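Side-chain contacts in hypothetical protein, GDSL-like Lipase/Acylhydrolase family protein (Bacteroides uniformis, PDB 4M8K), which probably hydrolyses ester bonds as a GDSL-like lipase/acylhydrolase, its natural substrate not being established: residues 90-94 and 95-99; 119-122 and 123-127; 148-151 and 152-156; 176-179 and 180-184; 204-208 and 209-213. All coordinates share one frame; numbering follows the deposited sequence.

Contact 1 (90-94 and 95-99); sequences TGYEK and ADYSD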
loop_
_atom_site.group_PDB
_atom_site.type_symbol
_atom_site.label_atom_id
_atom_site.label_comp_id
_atom_site.label_asym_id
_atom_site.label_seq_id
_atom_site.Cartn_x
_atom_site.Cartn_y
_atom_site.Cartn_z
ATOM N N THR A 90 5.383 -14.893 3.010
ATOM C CA THR A 90 5.929 -15.652 1.889
ATOM C C THR A 90 6.314 -14.743 0.742
ATOM O O THR A 90 5.462 -14.110 0.128
ATOM C CB THR A 90 4.913 -16.672 1.317
ATOM O OG1 THR A 90 4.430 -17.543 2.351
ATOM C CG2 THR A 90 5.547 -17.491 0.176
ATOM N N GLY A 91 7.588 -14.697 0.411
ATOM C CA GLY A 91 7.999 -13.950 -0.782
ATOM C C GLY A 91 8.175 -14.730 -2.079
ATOM O O GLY A 91 7.707 -15.856 -2.226
ATOM N N TYR A 92 8.918 -14.137 -3.003
ATOM C CA TYR A 92 9.233 -14.753 -4.272
ATOM C C TYR A 92 10.104 -15.984 -4.092
ATOM O O TYR A 92 11.061 -15.949 -3.305
ATOM C CB TYR A 92 9.950 -13.738 -5.199
ATOM C CG TYR A 92 9.003 -12.673 -5.694
ATOM C CD1 TYR A 92 8.193 -12.900 -6.807
ATOM C CD2 TYR A 92 8.842 -11.474 -5.007
ATOM C CE1 TYR A 92 7.256 -11.956 -7.242
ATOM C CE2 TYR A 92 7.917 -10.540 -5.438
ATOM C CZ TYR A 92 7.147 -10.767 -6.570
ATOM O OH TYR A 92 6.236 -9.814 -6.999
ATOM N N GLU A 93 9.799 -17.030 -4.883
ATOM C CA GLU A 93 10.527 -18.306 -4.876
ATOM C C GLU A 93 10.494 -18.921 -3.483
ATOM O O GLU A 93 11.487 -19.421 -2.994
ATOM C CB GLU A 93 11.982 -18.127 -5.334
ATOM C CG GLU A 93 12.205 -17.200 -6.522
ATOM C CD GLU A 93 11.955 -17.848 -7.859
ATOM O OE1 GLU A 93 10.936 -18.564 -8.013
ATOM O OE2 GLU A 93 12.784 -17.625 -8.760
ATOM N N LYS A 94 9.348 -18.805 -2.826
ATOM C CA LYS A 94 9.186 -19.162 -1.401
ATOM C C LYS A 94 10.224 -18.541 -0.435
ATOM O O LYS A 94 10.394 -19.064 0.652
ATOM C CB LYS A 94 9.173 -20.684 -1.248
ATOM C CG LYS A 94 7.966 -21.341 -1.888
ATOM C CD LYS A 94 8.176 -22.846 -2.112
ATOM C CE LYS A 94 9.199 -23.115 -3.223
ATOM N NZ LYS A 94 9.455 -24.556 -3.544
ATOM N N ALA A 95 10.906 -17.440 -0.805
ATOM C CA ALA A 95 11.780 -16.763 0.147
ATOM C C ALA A 95 11.003 -16.337 1.419
ATOM O O ALA A 95 9.835 -16.096 1.375
ATOM C CB ALA A 95 12.390 -15.559 -0.483
ATOM N N ASP A 96 11.702 -16.234 2.548
ATOM C CA ASP A 96 11.118 -15.770 3.776
ATOM C C ASP A 96 11.159 -14.230 3.844
ATOM O O ASP A 96 12.202 -13.640 4.037
ATOM C CB ASP A 96 11.837 -16.357 4.974
ATOM C CG ASP A 96 11.002 -16.271 6.194
ATOM O OD1 ASP A 96 10.653 -15.163 6.626
ATOM O OD2 ASP A 96 10.651 -17.331 6.693
ATOM N N TYR A 97 10.001 -13.595 3.695
ATOM C CA TYR A 97 9.924 -12.149 3.701
ATOM C C TYR A 97 9.520 -11.591 5.097
ATOM O O TYR A 97 8.948 -10.498 5.212
ATOM C CB TYR A 97 8.980 -11.707 2.591
ATOM C CG TYR A 97 9.624 -11.498 1.226
ATOM C CD1 TYR A 97 10.902 -12.001 0.910
ATOM C CD2 TYR A 97 8.950 -10.779 0.243
ATOM C CE1 TYR A 97 11.480 -11.746 -0.333
ATOM C CE2 TYR A 97 9.516 -10.537 -0.983
ATOM C CZ TYR A 97 10.778 -10.984 -1.273
ATOM O OH TYR A 97 11.253 -10.742 -2.539
ATOM N N SER A 98 9.814 -12.351 6.149
ATOM C CA SER A 98 9.536 -11.921 7.531
ATOM C C SER A 98 10.337 -10.685 7.862
ATOM O O SER A 98 10.083 -10.039 8.888
ATOM C CB SER A 98 9.918 -13.022 8.567
ATOM O OG SER A 98 9.235 -14.222 8.302
ATOM N N ASP A 99 11.376 -10.405 7.089
ATOM C CA ASP A 99 12.172 -9.221 7.288
ATOM C C ASP A 99 11.559 -7.963 6.626
ATOM O O ASP A 99 12.041 -6.890 6.873
ATOM C CB ASP A 99 13.623 -9.421 6.758
ATOM C CG ASP A 99 13.702 -9.718 5.270
ATOM O OD1 ASP A 99 12.680 -9.962 4.599
ATOM O OD2 ASP A 99 14.842 -9.752 4.738
#

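Contact 2 (119-122 and 123-127); sequences GGTN and DSWAG. With ACT (acetate ion), chain C.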
loop_
_atom_site.group_PDB
_atom_site.type_symbol
_atom_site.label_atom_id
_atom_site.label_comp_id
_atom_site.label_asym_id
_atom_site.label_seq_id
_atom_site.Cartn_x
_atom_site.Cartn_y
_atom_site.Cartn_z
ATOM N N GLY A 119 -0.972 -2.702 -1.118
ATOM C CA GLY A 119 -0.235 -3.967 -1.208
ATOM C C GLY A 119 -1.057 -5.116 -1.798
ATOM O O GLY A 119 -2.286 -4.986 -2.150
ATOM N N GLY A 120 -0.355 -6.227 -1.950
ATOM C CA GLY A 120 -0.937 -7.433 -2.520
ATOM C C GLY A 120 -0.467 -7.806 -3.886
ATOM O O GLY A 120 -0.526 -8.978 -4.265
ATOM N N THR A 121 0.054 -6.835 -4.635
ATOM C CA THR A 121 0.625 -7.173 -5.955
ATOM C C THR A 121 1.707 -8.274 -5.877
ATOM O O THR A 121 1.710 -9.225 -6.647
ATOM C CB THR A 121 1.157 -5.912 -6.662
ATOM O OG1 THR A 121 0.084 -5.024 -6.912
ATOM C CG2 THR A 121 1.793 -6.294 -7.989
ATOM N N ASN A 122 2.632 -8.151 -4.948
ATOM C CA ASN A 122 3.676 -9.139 -4.833
ATOM C C ASN A 122 3.153 -10.491 -4.307
ATOM O O ASN A 122 3.629 -11.546 -4.738
ATOM C CB ASN A 122 4.804 -8.600 -3.970
ATOM C CG ASN A 122 5.555 -7.468 -4.667
ATOM O OD1 ASN A 122 6.112 -7.651 -5.762
ATOM N ND2 ASN A 122 5.556 -6.305 -4.049
ATOM N N ASP A 123 2.167 -10.465 -3.417
ATOM C CA ASP A 123 1.550 -11.728 -2.975
ATOM C C ASP A 123 0.977 -12.462 -4.179
ATOM O O ASP A 123 1.141 -13.688 -4.322
ATOM C CB ASP A 123 0.472 -11.495 -1.917
ATOM C CG ASP A 123 1.005 -10.717 -0.711
ATOM O OD1 ASP A 123 1.288 -9.491 -0.881
ATOM O OD2 ASP A 123 1.210 -11.323 0.403
ATOM N N SER A 124 0.346 -11.708 -5.087
ATOM C CA SER A 124 -0.208 -12.277 -6.324
ATOM C C SER A 124 0.878 -12.759 -7.262
ATOM O O SER A 124 0.869 -13.906 -7.693
ATOM C CB SER A 124 -1.092 -11.260 -7.003
ATOM O OG SER A 124 -1.845 -11.853 -8.038
ATOM N N TRP A 125 1.827 -11.889 -7.582
ATOM C CA TRP A 125 2.858 -12.263 -8.529
ATOM C C TRP A 125 3.757 -13.364 -8.012
ATOM O O TRP A 125 4.217 -14.160 -8.795
ATOM C CB TRP A 125 3.719 -11.101 -8.855
ATOM C CG TRP A 125 3.078 -10.011 -9.635
ATOM C CD1 TRP A 125 1.866 -10.006 -10.227
ATOM C CD2 TRP A 125 3.707 -8.771 -9.990
ATOM N NE1 TRP A 125 1.659 -8.816 -10.899
ATOM C CE2 TRP A 125 2.782 -8.039 -10.768
ATOM C CE3 TRP A 125 4.939 -8.192 -9.678
ATOM C CZ2 TRP A 125 3.060 -6.747 -11.243
ATOM C CZ3 TRP A 125 5.229 -6.902 -10.158
ATOM C CH2 TRP A 125 4.301 -6.214 -10.961
ATOM N N ALA A 126 4.000 -13.429 -6.701
ATOM C CA ALA A 126 4.850 -14.504 -6.172
ATOM C C ALA A 126 4.137 -15.830 -5.933
ATOM O O ALA A 126 4.802 -16.829 -5.667
ATOM C CB ALA A 126 5.525 -14.056 -4.875
ATOM N N GLY A 127 2.811 -15.856 -6.047
ATOM C CA GLY A 127 2.084 -17.081 -5.866
ATOM C C GLY A 127 2.069 -17.534 -4.416
ATOM O O GLY A 127 2.099 -18.708 -4.135
HETATM C C ACT C . 6.367 -4.361 -6.688
HETATM O O ACT C . 7.274 -4.205 -7.521
HETATM O OXT ACT C . 6.619 -4.259 -5.487
HETATM C CH3 ACT C . 4.953 -4.647 -7.098
#

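Contact 3 (148-151 and 152-156); sequences PAFC and YLLAS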
loop_
_atom_site.group_PDB
_atom_site.type_symbol
_atom_site.label_atom_id
_atom_site.label_comp_id
_atom_site.label_asym_id
_atom_site.label_seq_id
_atom_site.Cartn_x
_atom_site.Cartn_y
_atom_site.Cartn_z
ATOM N N PRO A 148 -4.832 -14.943 6.133
ATOM C CA PRO A 148 -4.543 -14.588 7.527
ATOM C C PRO A 148 -3.692 -13.306 7.671
ATOM O O PRO A 148 -3.977 -12.494 8.532
ATOM C CB PRO A 148 -3.794 -15.806 8.047
ATOM C CG PRO A 148 -4.166 -16.948 7.123
ATOM C CD PRO A 148 -4.410 -16.309 5.789
ATOM N N ALA A 149 -2.667 -13.137 6.819
ATOM C CA ALA A 149 -1.805 -11.940 6.875
ATOM C C ALA A 149 -2.540 -10.614 6.656
ATOM O O ALA A 149 -2.327 -9.683 7.417
ATOM C CB ALA A 149 -0.653 -12.081 5.905
ATOM N N PHE A 150 -3.439 -10.560 5.673
ATOM C CA PHE A 150 -4.201 -9.359 5.370
ATOM C C PHE A 150 -5.234 -9.099 6.429
ATOM O O PHE A 150 -5.472 -7.957 6.814
ATOM C CB PHE A 150 -4.858 -9.455 3.971
ATOM C CG PHE A 150 -5.379 -8.153 3.485
ATOM C CD1 PHE A 150 -4.537 -7.169 2.986
ATOM C CD2 PHE A 150 -6.748 -7.898 3.536
ATOM C CE1 PHE A 150 -5.050 -5.929 2.597
ATOM C CE2 PHE A 150 -7.265 -6.678 3.097
ATOM C CZ PHE A 150 -6.414 -5.698 2.631
ATOM N N CYS A 151 -5.855 -10.159 6.950
ATOM C CA CYS A 151 -6.695 -9.961 8.135
ATOM C C CYS A 151 -5.861 -9.369 9.287
ATOM O O CYS A 151 -6.301 -8.458 9.996
ATOM C CB CYS A 151 -7.310 -11.293 8.582
ATOM S SG CYS A 151 -8.496 -12.101 7.448
ATOM N N TYR A 152 -4.675 -9.945 9.543
ATOM C CA TYR A 152 -3.886 -9.514 10.695
ATOM C C TYR A 152 -3.508 -8.041 10.479
ATOM O O TYR A 152 -3.474 -7.234 11.419
ATOM C CB TYR A 152 -2.694 -10.456 10.929
ATOM C CG TYR A 152 -1.608 -9.968 11.900
ATOM C CD1 TYR A 152 -0.579 -9.118 11.479
ATOM C CD2 TYR A 152 -1.592 -10.374 13.211
ATOM C CE1 TYR A 152 0.429 -8.687 12.354
ATOM C CE2 TYR A 152 -0.578 -9.976 14.079
ATOM C CZ TYR A 152 0.419 -9.145 13.655
ATOM O OH TYR A 152 1.374 -8.732 14.531
ATOM N N LEU A 153 -3.266 -7.691 9.232
ATOM C CA LEU A 153 -2.853 -6.332 8.861
ATOM C C LEU A 153 -3.909 -5.333 9.241
ATOM O O LEU A 153 -3.648 -4.374 9.994
ATOM C CB LEU A 153 -2.556 -6.263 7.346
ATOM C CG LEU A 153 -2.072 -4.897 6.821
ATOM C CD1 LEU A 153 -0.775 -4.469 7.486
ATOM C CD2 LEU A 153 -1.882 -4.931 5.315
ATOM N N LEU A 154 -5.111 -5.514 8.720
ATOM C CA LEU A 154 -6.167 -4.549 9.038
ATOM C C LEU A 154 -6.504 -4.573 10.531
ATOM O O LEU A 154 -6.744 -3.532 11.127
ATOM C CB LEU A 154 -7.406 -4.774 8.202
ATOM C CG LEU A 154 -7.194 -4.765 6.675
ATOM C CD1 LEU A 154 -8.532 -4.716 5.956
ATOM C CD2 LEU A 154 -6.365 -3.582 6.235
ATOM N N ALA A 155 -6.514 -5.750 11.118
ATOM C CA ALA A 155 -6.897 -5.885 12.534
ATOM C C ALA A 155 -5.930 -5.108 13.369
ATOM O O ALA A 155 -6.322 -4.351 14.224
ATOM C CB ALA A 155 -6.915 -7.345 12.951
ATOM N N SER A 156 -4.645 -5.282 13.084
ATOM C CA SER A 156 -3.558 -4.605 13.819
ATOM C C SER A 156 -3.462 -3.114 13.553
ATOM O O SER A 156 -3.247 -2.365 14.512
ATOM C CB SER A 156 -2.185 -5.224 13.502
ATOM O OG SER A 156 -2.190 -6.595 13.824
#

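Contact 4 (176-179 and 180-184); sequences EEVT and DSMDE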
loop_
_atom_site.group_PDB
_atom_site.type_symbol
_atom_site.label_atom_id
_atom_site.label_comp_id
_atom_site.label_asym_id
_atom_site.label_seq_id
_atom_site.Cartn_x
_atom_site.Cartn_y
_atom_site.Cartn_z
ATOM N N GLU A 176 -7.596 -13.448 -9.032
ATOM C CA GLU A 176 -8.945 -13.462 -8.529
ATOM C C GLU A 176 -8.962 -13.653 -7.046
ATOM O O GLU A 176 -9.660 -12.961 -6.338
ATOM C CB GLU A 176 -9.711 -14.620 -9.169
ATOM C CG GLU A 176 -11.203 -14.375 -9.257
ATOM C CD GLU A 176 -11.921 -15.366 -10.193
ATOM O OE1 GLU A 176 -11.699 -16.611 -10.119
ATOM O OE2 GLU A 176 -12.712 -14.879 -11.014
ATOM N N GLU A 177 -8.179 -14.589 -6.562
ATOM C CA GLU A 177 -8.145 -14.879 -5.116
ATOM C C GLU A 177 -7.596 -13.733 -4.248
ATOM O O GLU A 177 -8.183 -13.439 -3.226
ATOM C CB GLU A 177 -7.383 -16.175 -4.852
ATOM C CG GLU A 177 -8.235 -17.356 -5.268
ATOM C CD GLU A 177 -7.494 -18.677 -5.267
ATOM O OE1 GLU A 177 -6.333 -18.730 -4.810
ATOM O OE2 GLU A 177 -8.081 -19.670 -5.743
ATOM N N VAL A 178 -6.499 -13.086 -4.649
ATOM C CA VAL A 178 -5.987 -11.937 -3.913
ATOM C C VAL A 178 -6.973 -10.765 -3.989
ATOM O O VAL A 178 -7.234 -10.062 -3.008
ATOM C CB VAL A 178 -4.566 -11.535 -4.423
ATOM C CG1 VAL A 178 -4.166 -10.134 -3.979
ATOM C CG2 VAL A 178 -3.523 -12.544 -3.934
ATOM N N THR A 179 -7.553 -10.573 -5.149
ATOM C CA THR A 179 -8.464 -9.467 -5.344
ATOM C C THR A 179 -9.737 -9.615 -4.485
ATOM O O THR A 179 -10.157 -8.665 -3.762
ATOM C CB THR A 179 -8.845 -9.352 -6.827
ATOM O OG1 THR A 179 -7.649 -9.124 -7.615
ATOM C CG2 THR A 179 -9.765 -8.197 -7.008
ATOM N N ASP A 180 -10.332 -10.794 -4.561
ATOM C CA ASP A 180 -11.559 -11.084 -3.845
ATOM C C ASP A 180 -11.292 -11.101 -2.337
ATOM O O ASP A 180 -12.135 -10.651 -1.521
ATOM C CB ASP A 180 -12.150 -12.444 -4.267
ATOM C CG ASP A 180 -12.799 -12.437 -5.655
ATOM O OD1 ASP A 180 -13.020 -11.350 -6.216
ATOM O OD2 ASP A 180 -13.091 -13.546 -6.160
ATOM N N SER A 181 -10.164 -11.686 -1.952
ATOM C CA SER A 181 -9.822 -11.790 -0.527
ATOM C C SER A 181 -9.684 -10.398 0.108
ATOM O O SER A 181 -10.226 -10.150 1.184
ATOM C CB SER A 181 -8.544 -12.602 -0.310
ATOM O OG SER A 181 -8.683 -13.958 -0.759
HETATM N N MSE A 182 -8.979 -9.474 -0.541
HETATM C CA MSE A 182 -8.830 -8.106 0.039
HETATM C C MSE A 182 -10.195 -7.434 0.156
HETATM O O MSE A 182 -10.477 -6.761 1.145
HETATM C CB MSE A 182 -7.863 -7.257 -0.776
HETATM C CG MSE A 182 -6.480 -7.608 -0.330
HETATM SE SE MSE A 182 -5.069 -6.417 -0.996
HETATM C CE MSE A 182 -5.390 -6.591 -2.922
ATOM N N ASP A 183 -11.094 -7.662 -0.794
ATOM C CA ASP A 183 -12.372 -6.961 -0.740
ATOM C C ASP A 183 -13.212 -7.502 0.399
ATOM O O ASP A 183 -13.820 -6.748 1.138
ATOM C CB ASP A 183 -13.117 -7.068 -2.060
ATOM C CG ASP A 183 -14.181 -5.999 -2.196
ATOM O OD1 ASP A 183 -13.908 -4.819 -2.052
ATOM O OD2 ASP A 183 -15.314 -6.319 -2.424
ATOM N N GLU A 184 -13.234 -8.816 0.527
ATOM C CA GLU A 184 -13.961 -9.482 1.616
ATOM C C GLU A 184 -13.422 -9.095 3.012
ATOM O O GLU A 184 -14.170 -8.831 3.958
ATOM C CB GLU A 184 -13.870 -10.996 1.448
ATOM C CG GLU A 184 -14.371 -11.791 2.657
ATOM C CD GLU A 184 -15.842 -11.548 2.980
ATOM O OE1 GLU A 184 -16.551 -10.822 2.246
ATOM O OE2 GLU A 184 -16.328 -12.103 3.978
#

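Contact 5 (204-208 and 209-213); sequences GHPSV and QGMQS. With ACT (acetate ion), chain C.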
loop_
_atom_site.group_PDB
_atom_site.type_symbol
_atom_site.label_atom_id
_atom_site.label_comp_id
_atom_site.label_asym_id
_atom_site.label_seq_id
_atom_site.Cartn_x
_atom_site.Cartn_y
_atom_site.Cartn_z
ATOM N N GLY A 204 5.226 -3.406 -15.810
ATOM C CA GLY A 204 4.390 -3.933 -14.696
ATOM C C GLY A 204 4.140 -2.944 -13.574
ATOM O O GLY A 204 3.480 -3.286 -12.531
ATOM N N HIS A 205 4.539 -1.696 -13.802
ATOM C CA HIS A 205 4.369 -0.646 -12.782
ATOM C C HIS A 205 3.794 0.641 -13.362
ATOM O O HIS A 205 3.928 0.899 -14.538
ATOM C CB HIS A 205 5.690 -0.387 -12.107
ATOM C CG HIS A 205 6.267 -1.591 -11.424
ATOM N ND1 HIS A 205 6.746 -2.669 -12.121
ATOM C CD2 HIS A 205 6.405 -1.905 -10.115
ATOM C CE1 HIS A 205 7.224 -3.564 -11.283
ATOM N NE2 HIS A 205 6.991 -3.148 -10.052
ATOM N N PRO A 206 3.096 1.426 -12.547
ATOM C CA PRO A 206 2.412 2.542 -13.236
ATOM C C PRO A 206 3.356 3.514 -13.929
ATOM O O PRO A 206 4.486 3.768 -13.461
ATOM C CB PRO A 206 1.657 3.230 -12.114
ATOM C CG PRO A 206 1.411 2.152 -11.096
ATOM C CD PRO A 206 2.683 1.314 -11.143
ATOM N N SER A 207 2.878 3.980 -15.079
ATOM C CA SER A 207 3.466 5.008 -15.889
ATOM C C SER A 207 3.036 6.339 -15.331
ATOM O O SER A 207 2.262 6.406 -14.373
ATOM C CB SER A 207 2.960 4.875 -17.343
ATOM O OG SER A 207 1.560 5.117 -17.418
ATOM N N VAL A 208 3.499 7.399 -15.950
ATOM C CA VAL A 208 3.110 8.731 -15.552
ATOM C C VAL A 208 1.601 8.851 -15.633
ATOM O O VAL A 208 0.964 9.309 -14.697
ATOM C CB VAL A 208 3.778 9.785 -16.429
ATOM C CG1 VAL A 208 3.099 11.170 -16.257
ATOM C CG2 VAL A 208 5.244 9.901 -16.072
ATOM N N GLN A 209 1.040 8.401 -16.760
ATOM C CA GLN A 209 -0.419 8.321 -16.903
ATOM C C GLN A 209 -1.116 7.451 -15.826
ATOM O O GLN A 209 -2.148 7.844 -15.234
ATOM C CB GLN A 209 -0.759 7.789 -18.302
ATOM C CG GLN A 209 -2.244 7.550 -18.497
ATOM C CD GLN A 209 -2.584 6.951 -19.849
ATOM O OE1 GLN A 209 -1.705 6.577 -20.645
ATOM N NE2 GLN A 209 -3.872 6.812 -20.093
ATOM N N GLY A 210 -0.596 6.250 -15.607
ATOM C CA GLY A 210 -1.130 5.366 -14.586
ATOM C C GLY A 210 -1.120 5.998 -13.192
ATOM O O GLY A 210 -2.102 5.859 -12.432
HETATM N N MSE A 211 -0.046 6.700 -12.864
HETATM C CA MSE A 211 0.059 7.382 -11.567
HETATM C C MSE A 211 -1.022 8.433 -11.408
HETATM O O MSE A 211 -1.586 8.585 -10.306
HETATM C CB MSE A 211 1.413 8.060 -11.397
HETATM C CG MSE A 211 2.581 7.158 -11.246
HETATM SE SE MSE A 211 2.477 6.021 -9.630
HETATM C CE MSE A 211 4.318 5.331 -9.653
ATOM N N GLN A 212 -1.341 9.146 -12.494
ATOM C CA GLN A 212 -2.419 10.131 -12.451
ATOM C C GLN A 212 -3.750 9.493 -12.193
ATOM O O GLN A 212 -4.568 10.016 -11.419
ATOM C CB GLN A 212 -2.511 10.932 -13.743
ATOM C CG GLN A 212 -1.273 11.777 -14.031
ATOM C CD GLN A 212 -1.530 12.851 -15.084
ATOM O OE1 GLN A 212 -2.631 12.973 -15.610
ATOM N NE2 GLN A 212 -0.513 13.628 -15.389
ATOM N N SER A 213 -3.974 8.363 -12.849
ATOM C CA SER A 213 -5.235 7.628 -12.669
ATOM C C SER A 213 -5.383 7.147 -11.238
ATOM O O SER A 213 -6.506 7.186 -10.675
ATOM C CB SER A 213 -5.321 6.467 -13.675
ATOM O OG SER A 213 -5.260 6.962 -15.008
HETATM C C ACT C . 6.367 -4.361 -6.688
HETATM O O ACT C . 7.274 -4.205 -7.521
HETATM O OXT ACT C . 6.619 -4.259 -5.487
HETATM C CH3 ACT C . 4.953 -4.647 -7.098
#

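Contact 1 (90-94 and 95-99)
A tight chain reversal in the long loop between strands 75-81 and 114-118 brings Gly91 and Tyr92 against Ala95 and Tyr97. Two backbone bonds define it. Ala95 N gives its hydrogen to Tyr92 O at 2.9 Å, from well above the carbonyl plane, and Gly91 N gives its own to Ala95 O at 2.8 Å. Between Tyr92 and Ala95, Glu93 and Lys94 both have positive phi, a left-handed turn of the type I'/III' kind, and Thr90 is bridged to Asp96 just outside. The Tyr97 ring folds back over the first arm: Gly91 CA lies 3.6 Å from the ring centroid and 16° off its normal, a CH-pi contact over the face. Because Gly91 carries no CB, the ring can settle directly on its backbone. At the far end of the same ring Tyr97 OH meets Tyr92 CD2 at 3.5 Å, arriving at the edge of the Tyr92 ring and in its plane. With CG of Tyr92 opposite the carbonyl carbon (chi1 -71°), that ring runs on to hydrogen-bond Asn122 OD1 through its hydroxyl and to pack on helix 121-126. Beyond the reversal Asp96 OD1 accepts from Ser98 N at 3.0 Å, nearly in line with its C-O bond, and Arg100 makes a cation-pi contact with Tyr97. The geometry is that of a short hairpin-like turn closed by two backbone bonds and one bridge, followed by an Asx turn.

Contact 2 (119-122 and 123-127)
Ser124 N, Trp125 N and Ala126 N donate to Gly120 O, Thr121 O and Asn122 O, the i to i+4 bonds of the short helix 121-126. The middle bond, Trp125 N to Thr121 O, is 2.8 Å with a 171° angle at the hydrogen. Gly120 sits at the N-cap; Gly127, with positive phi, ends the helix in a Schellman motif. One turn apart, Thr121 and Trp125 point the same way: with OG1 anti to the carbonyl carbon (chi1 -63°), Thr121 CG2 falls anti to N and lies over the six-membered ring of Trp125, 3.5 Å from its centroid and 16° off the normal, a CH-pi contact. Thr121 OG1 is bonded to Asn171. The Asn122 amide is gripped three times. Its ND2 donates to OXT of an acetate, probably from the crystallisation liquor, at 2.7 Å and is bonded to Ser85 O, while OD1 pairs with Tyr92 OH. With an alanine here, the acetate and Ser85 O would probably lose their donor and the Tyr92 hydroxyl its mate, leaving that ring freer to shift. The acetate also bonds Ser29, Gly84 and His205, marking a pocket consistent with the Ser-Gly-Asn-His site of SGNH hydrolases. Asp123 OD1 bonds Val87 N and OD2 bonds Cys88 N. The helix follows strand 114-118, the middle strand of the parallel sheet, and abuts helix 176-189, with Ser124 OG bonded to Ser175 N just before it.

Contact 3 (148-151 and 152-156)
Phe150 and Leu154, one turn apart on helix 146-160 of the alpha/beta fold, make the closest apolar side-chain contact here: Leu154 CD1 stands 3.7 Å from Phe150 CE2, and Leu154 CG lies over one face of the ring. Leu153 comes to another part of the same ring, its CD2 4.2 Å from Phe150 CD1. Both leucines cross the phenyl group obliquely rather than stacking along it. The ring reaches them because CG of Phe150 is opposite the backbone N (chi1 -167°), which swings it down the helix beside the carbonyl carbon, toward the following turn. Behind this first shell, backbone bonds set the spacing. Leu154 N donates to Phe150 O at 3.1 Å and an almost straight 174°, and Ala155 N to Cys151 O at 2.9 Å, so the backbones carrying the apolar groups keep regular helical register. Farther out, Met182 and Ile185 of helix 176-189 touch Phe150, while Leu153 packs on Ile106 in a loop. An alanine in place of Phe150 would probably open a gap between the two helices and leave Leu154 CD1 and Met182 without the ring they lean on. On the partly exposed side, Tyr152 meets Trp138 edge-to-face. Its own carbonyl is held twice: Ser156 N and Ser156 OG each reach Tyr152 O at 2.8 Å, from opposite faces of the carbonyl plane, and that same hydroxyl oxygen sits 3.5 Å above the centre of the Tyr152 ring.

Contact 4 (176-179 and 180-184)
Ser181 has OG opposite its carbonyl carbon (chi1 -62°), which turns the hydroxyl back along the helix onto Glu177 O. The bond is short, 2.6 Å from Ser181 OG to Glu177 O, and it adds to the 2.9 Å backbone bond from Ser181 N; the two donors approach that oxygen from opposite faces of its plane. The same hydroxyl oxygen is bonded to Arg147 NE, so it links helix 176-189 to helix 146-160. On the buried side, selenomethionine Met182 bends at its last torsion (chi3 -57°), bringing CE to 3.9 Å from Val178 CG1 as the two side chains run alongside each other. This helix is the connection of the beta-alpha-beta unit formed with strands 165-170 and 192-195, and Met182 faces inward, touching Asn168 and Thr170 of the first strand and Phe150 of the neighbouring helix. The outer side is acidic. Glu176 CG touches Asp180 OD2 at 3.7 Å, and the side chains lie next to each other, their carboxylate planes 18° apart. Glu176 OE2 and Asp180 OD2 remain 5.0 Å from each other, near enough that the like charges may mildly disfavour one another, although the nearby helix N-terminus would tend to offset this. Farther along, Asp183 N donates to Thr179 O over 3.3 Å, and the Asp183 carboxylate bonds Asn193 and forms a salt bridge with Arg195.

Contact 5 (204-208 and 209-213)
Selenomethionine Met211 leaves its helix with CB 3.5 Å from Ser207 O, and its CG closes to 3.2 Å from that same oxygen, which already accepts a hydrogen bond from Met211 N. A bend at chi2 (-62°) then turns the chain back toward the preceding strand. There SE rests 3.8 Å from Pro206 CB, and the terminal CE comes within 4.1 Å of Pro206 O. Met211 also touches Tyr46 and, on helix 64-71, Trp64. Ser207 is the N-cap residue of helix 208-222: its OG, held between its own N and carbonyl carbon (chi1 65°), accepts from Gly210 N at 3.0 Å with an angle of 171°. Asp200 OD2 is bonded to the same hydroxyl oxygen, a second hold on it. Gly210, lacking a CB, lets Pro206 CB and the backbone of Ser207 sit close. Just ahead of the cap, on strand 205-206, the His205 ring lies clear of the helix and its NE2 donates to acetate O at 2.8 Å, with the acceptor in the plane of the ring. ND1 of His205 is bonded to Trp203 O and Trp45 stacks on the ring, which together would restrain its rotation.

Contact 3 is the most buried, an apolar cluster that contact 4 meets: Phe150 CZ lies 3.5 Å from Met182 CG, joining helices 146-160 and 176-189. Contact 4 has an acidic outer side, and its inner side reaches contact 2, where Gly119 O touches Met182 SE. Contacts 2 and 5 share the acetate through Asn122 and His205; there they are polar, with CH-pi (contact 2) and proline-selenomethionine packing (contact 5) beside this. Contact 1 lies more at the surface, on a loop closed by turn and bridge bonds where contacts 2 to 5 have helical ones, and touches contact 2 through Tyr92. Contacts 3 and 5 lie on opposite sides of the chain's centre, nearest atoms about 17 Å apart.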